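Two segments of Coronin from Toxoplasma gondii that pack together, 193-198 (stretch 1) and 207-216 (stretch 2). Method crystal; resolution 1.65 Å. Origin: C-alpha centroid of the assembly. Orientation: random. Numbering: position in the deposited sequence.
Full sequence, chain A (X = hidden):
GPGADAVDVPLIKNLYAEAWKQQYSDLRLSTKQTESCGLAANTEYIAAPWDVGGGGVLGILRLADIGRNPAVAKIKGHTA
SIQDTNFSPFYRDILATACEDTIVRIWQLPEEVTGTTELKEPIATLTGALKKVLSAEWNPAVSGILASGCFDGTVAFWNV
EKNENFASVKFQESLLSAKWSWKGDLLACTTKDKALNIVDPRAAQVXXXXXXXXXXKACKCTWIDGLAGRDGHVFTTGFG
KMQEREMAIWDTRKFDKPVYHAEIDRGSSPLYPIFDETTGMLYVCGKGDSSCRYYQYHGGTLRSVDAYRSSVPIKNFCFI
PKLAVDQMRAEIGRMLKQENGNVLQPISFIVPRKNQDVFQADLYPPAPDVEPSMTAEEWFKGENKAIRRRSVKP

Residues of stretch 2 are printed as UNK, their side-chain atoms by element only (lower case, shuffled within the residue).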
ATOM      1  N   ASP A 193     -14.680  -8.591 -12.844  1.00 32.83           N
ATOM      2  CA  ASP A 193     -16.129  -8.544 -13.068  1.00 32.57           C
ATOM      3  C   ASP A 193     -16.757  -7.310 -12.419  1.00 34.96           C
ATOM      4  O   ASP A 193     -17.980  -7.220 -12.318  1.00 34.08           O
ATOM      5  CB  ASP A 193     -16.812  -9.810 -12.538  1.00 47.60           C
ATOM      6  CG  ASP A 193     -16.624 -10.002 -11.049  1.00 45.60           C
ATOM      7  OD1 ASP A 193     -15.684  -9.411 -10.479  1.00 43.54           O
ATOM      8  OD2 ASP A 193     -17.418 -10.752 -10.442  1.00 56.20           O
ATOM      9  N   LYS A 194     -15.912  -6.373 -11.988  1.00 31.33           N
ATOM     10  CA  LYS A 194     -16.343  -5.081 -11.436  1.00 34.14           C
ATOM     11  C   LYS A 194     -16.916  -5.233 -10.032  1.00 35.85           C
ATOM     12  O   LYS A 194     -17.670  -4.381  -9.564  1.00 32.61           O
ATOM     13  CB  LYS A 194     -17.383  -4.410 -12.339  1.00 33.80           C
ATOM     14  CG  LYS A 194     -17.081  -4.466 -13.837  1.00 37.92           C
ATOM     15  CD  LYS A 194     -18.179  -3.812 -14.653  1.00 42.82           C
ATOM     16  CE  LYS A 194     -18.051  -4.170 -16.128  1.00 47.82           C
ATOM     17  NZ  LYS A 194     -18.898  -3.317 -17.000  1.00 55.61           N
ATOM     18  N   ALA A 195     -16.548  -6.316  -9.359  1.00 28.88           N
ATOM     19  CA  ALA A 195     -17.057  -6.591  -8.027  1.00 29.57           C
ATOM     20  C   ALA A 195     -16.043  -6.200  -6.963  1.00 23.76           C
ATOM     21  O   ALA A 195     -14.830  -6.344  -7.148  1.00 25.22           O
ATOM     22  CB  ALA A 195     -17.418  -8.057  -7.891  1.00 28.93           C
ATOM     23  N   LEU A 196     -16.564  -5.687  -5.855  1.00 22.29           N
ATOM     24  CA  LEU A 196     -15.805  -5.536  -4.627  1.00 19.70           C
ATOM     25  C   LEU A 196     -16.233  -6.658  -3.695  1.00 19.37           C
ATOM     26  O   LEU A 196     -17.419  -6.786  -3.392  1.00 23.75           O
ATOM     27  CB  LEU A 196     -16.059  -4.170  -3.991  1.00 19.87           C
ATOM     28  CG  LEU A 196     -15.463  -3.953  -2.597  1.00 20.55           C
ATOM     29  CD1 LEU A 196     -13.946  -3.865  -2.656  1.00 21.83           C
ATOM     30  CD2 LEU A 196     -16.053  -2.712  -1.978  1.00 24.94           C
ATOM     31  N   ASN A 197     -15.272  -7.461  -3.248  1.00 21.72           N
ATOM     32  CA  ASN A 197     -15.553  -8.627  -2.425  1.00 20.10           C
ATOM     33  C   ASN A 197     -14.882  -8.516  -1.073  1.00 20.75           C
ATOM     34  O   ASN A 197     -13.730  -8.086  -0.977  1.00 22.38           O
ATOM     35  CB  ASN A 197     -15.087  -9.910  -3.122  1.00 21.56           C
ATOM     36  CG  ASN A 197     -15.498  -9.966  -4.580  1.00 24.46           C
ATOM     37  OD1 ASN A 197     -16.666 -10.189  -4.903  1.00 30.44           O
ATOM     38  ND2 ASN A 197     -14.531  -9.770  -5.474  1.00 34.61           N
ATOM     39  N   ILE A 198     -15.618  -8.900  -0.034  1.00 19.60           N
ATOM     40  CA  ILE A 198     -15.095  -8.928   1.323  1.00 18.76           C
ATOM     41  C   ILE A 198     -14.896 -10.379   1.751  1.00 20.16           C
ATOM     42  O   ILE A 198     -15.804 -11.203   1.618  1.00 20.84           O
ATOM     43  CB  ILE A 198     -16.036  -8.230   2.320  1.00 21.25           C
ATOM     44  CG1 ILE A 198     -16.500  -6.871   1.782  1.00 20.25           C
ATOM     45  CG2 ILE A 198     -15.347  -8.088   3.664  1.00 22.70           C
ATOM     46  CD1 ILE A 198     -15.377  -5.894   1.493  1.00 19.71           C
ATOM     47  N   UNK A 207     -17.862 -12.877   2.633  1.00 20.99           N
ATOM     48  CA  UNK A 207     -18.914 -12.365   3.498  1.00 23.61           C
ATOM     49  C   UNK A 207     -19.602 -11.129   2.920  1.00 33.08           C
ATOM     50  O   UNK A 207     -20.460 -10.525   3.564  1.00 36.72           O
ATOM     51  c   UNK A 207     -18.362 -12.039   4.887  1.00 26.31           C
ATOM     52  c   UNK A 207     -17.823 -13.316   5.534  1.00 26.06           C
ATOM     53  c   UNK A 207     -17.280 -10.971   4.815  1.00 27.83           C
ATOM     54  N   UNK A 208     -19.245 -10.759   1.700  1.00 27.87           N
ATOM     55  CA  UNK A 208     -19.939  -9.678   1.030  1.00 26.55           C
ATOM     56  C   UNK A 208     -19.443  -9.474  -0.381  1.00 20.43           C
ATOM     57  O   UNK A 208     -18.267  -9.674  -0.670  1.00 22.36           O
ATOM     58  N   UNK A 209     -20.347  -9.091  -1.273  1.00 24.04           N
ATOM     59  CA  UNK A 209     -19.942  -8.760  -2.629  1.00 26.25           C
ATOM     60  C   UNK A 209     -20.924  -7.793  -3.259  1.00 23.13           C
ATOM     61  O   UNK A 209     -22.132  -7.926  -3.087  1.00 24.84           O
ATOM     62  c   UNK A 209     -19.815 -10.023  -3.484  1.00 30.05           C
ATOM     63  o   UNK A 209     -19.227  -9.709  -4.736  1.00 33.19           O
ATOM     64  N   UNK A 210     -20.398  -6.814  -3.990  1.00 22.47           N
ATOM     65  CA  UNK A 210     -21.235  -5.817  -4.646  1.00 23.85           C
ATOM     66  C   UNK A 210     -20.557  -5.290  -5.904  1.00 24.07           C
ATOM     67  O   UNK A 210     -19.334  -5.187  -5.966  1.00 26.61           O
ATOM     68  c   UNK A 210     -22.673  -3.764  -4.266  1.00 26.71           C
ATOM     69  c   UNK A 210     -20.311  -3.804  -3.401  1.00 24.87           C
ATOM     70  c   UNK A 210     -21.558  -4.634  -3.693  1.00 23.63           C
ATOM     71  N   UNK A 211     -21.363  -4.969  -6.908  1.00 25.92           N
ATOM     72  CA  UNK A 211     -20.867  -4.297  -8.097  1.00 27.95           C
ATOM     73  C   UNK A 211     -20.480  -2.879  -7.694  1.00 29.92           C
ATOM     74  O   UNK A 211     -21.346  -2.091  -7.323  1.00 28.96           O
ATOM     75  c   UNK A 211     -21.927  -4.289  -9.190  1.00 29.09           C
ATOM     76  N   UNK A 212     -19.190  -2.552  -7.744  1.00 24.44           N
ATOM     77  CA  UNK A 212     -18.740  -1.283  -7.171  1.00 21.49           C
ATOM     78  C   UNK A 212     -18.666  -0.144  -8.186  1.00 25.84           C
ATOM     79  O   UNK A 212     -18.909   1.005  -7.818  1.00 25.75           O
ATOM     80  s   UNK A 212     -16.035  -2.045  -7.517  1.00 29.83           S
ATOM     81  c   UNK A 212     -17.386  -1.461  -6.478  1.00 27.36           C
ATOM     82  N   UNK A 213     -18.345  -0.452  -9.447  1.00 24.06           N
ATOM     83  CA  UNK A 213     -18.349   0.545 -10.515  1.00 22.36           C
ATOM     84  C   UNK A 213     -18.754  -0.100 -11.840  1.00 25.79           C
ATOM     85  O   UNK A 213     -18.506  -1.282 -12.054  1.00 27.33           O
ATOM     86  c   UNK A 213     -16.569   1.914  -9.354  1.00 25.14           C
ATOM     87  n   UNK A 213     -15.770   2.533  -7.407  1.00 21.26           N
ATOM     88  n   UNK A 213     -16.983   3.193  -9.046  1.00 23.66           N
ATOM     89  c   UNK A 213     -16.977   1.218 -10.615  1.00 21.95           C
ATOM     90  c   UNK A 213     -15.807   1.504  -8.315  1.00 54.69           C
ATOM     91  c   UNK A 213     -16.490   3.541  -7.870  1.00 21.61           C
ATOM     92  N   UNK A 214     -19.394   0.674 -12.713  1.00 25.08           N
ATOM     93  CA  UNK A 214     -20.091   0.105 -13.869  1.00 29.14           C
ATOM     94  C   UNK A 214     -19.286   0.171 -15.161  1.00 28.02           C
ATOM     95  O   UNK A 214     -19.640  -0.483 -16.146  1.00 29.51           O
ATOM     96  c   UNK A 214     -21.435   0.811 -14.073  1.00 30.95           C
ATOM     97  c   UNK A 214     -22.386   0.601 -12.909  1.00 51.39           C
ATOM     98  o   UNK A 214     -23.261   1.463 -12.689  1.00 43.15           O
ATOM     99  o   UNK A 214     -22.254  -0.427 -12.209  1.00 41.88           O
ATOM    100  N   UNK A 215     -18.214   0.957 -15.166  1.00 35.99           N
ATOM    101  CA  UNK A 215     -17.325   1.030 -16.316  1.00 46.83           C
ATOM    102  C   UNK A 215     -16.513  -0.244 -16.461  1.00 33.47           C
ATOM    103  O   UNK A 215     -16.618  -1.143 -15.629  1.00 37.61           O
ATOM    104  N   UNK A 216     -15.698  -0.324 -17.508  1.00 36.87           N
ATOM    105  CA  UNK A 216     -14.986  -1.560 -17.834  1.00 43.93           C
ATOM    106  C   UNK A 216     -13.603  -1.655 -17.197  1.00 54.36           C
ATOM    107  O   UNK A 216     -13.172  -2.741 -16.809  1.00 86.22           O
ATOM    108  c   UNK A 216     -14.850  -1.700 -19.354  1.00 54.94           C
ATOM    109  o   UNK A 216     -16.121  -1.753 -19.974  1.00 76.41           O
TER

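Position 207 carries three side-chain carbons, one bonded to CA and bearing the other two, and one branch carbon lies 3.7 Å from Ile 198 CG2, an apolar contact. This fork at CB, without heteroatoms, identifies Val 207. Its backbone N donates to Ile 198 O at 2.8 Å.

Position 208 has no atoms beyond the backbone, so it is Gly 208. Ile 198 N donates to Gly 208 O at 2.8 Å with a nearly straight N-H...O angle of 174°; the return bond, Gly 208 N to Ile 198 O at 3.5 Å and 132°, is weak.

At position 209 one carbon is followed by one oxygen, which lies 2.6 Å from Asn 197 OD1; this is the hydroxymethyl group of Ser 209. With chi1 in the t well, its OG donates to Asn 197 OD1, a short side-chain bond between partners of a non-hydrogen-bonded pair.

Position 210 again shows three carbons forking at CB, and one branch carbon lies 4.3 Å from Leu 196 CB: Val 210. It forms a hydrogen-bonded pair with Leu 196, with Leu 196 N to Val 210 O at 2.8 Å and Val 210 N to Leu 196 O at 3.0 Å.

A single carbon at position 211 defines Ala 211. Its CA sits 4.4 Å from Ala 195 CA and makes a CA-H...O contact with Lys 194 O at 3.5 Å.

Position 212 has one carbon followed by sulfur with no further carbon, and its CB packs 3.9 Å from Leu 196 CB; hence Cys 212. Its N donates to Lys 194 O at 3.0 Å and 160°.

Position 213 bears one carbon leading to a five-membered ring of three carbons and two nitrogens, an imidazole: His 213. Both ring nitrogens are hydrogen-bonded elsewhere in the structure; its backbone O lies 3.3 Å from Lys 194 CB.

Two carbons, the second carrying two oxygens, make position 214 Asp 214. Its CB points away, yet its backbone O accepts from Lys 194 NZ at 3.1 Å.

Position 215 lacks side-chain atoms: Gly 215, whose O is 3.2 Å from Lys 194 CD. Position 216, one carbon then one oxygen, is Ser 216.

The contact works as an antiparallel strand pair (axes at 170°). Backbone bonds set the register; Leu 196 and Val 210 meet on one face, Asn 197 and Ser 209 on the other. Beyond the strands, extended Lys 194 follows the loop, contributing 118 Å² of the 573 Å² buried.

Stretch 2 207-216: VGSVACHDGS
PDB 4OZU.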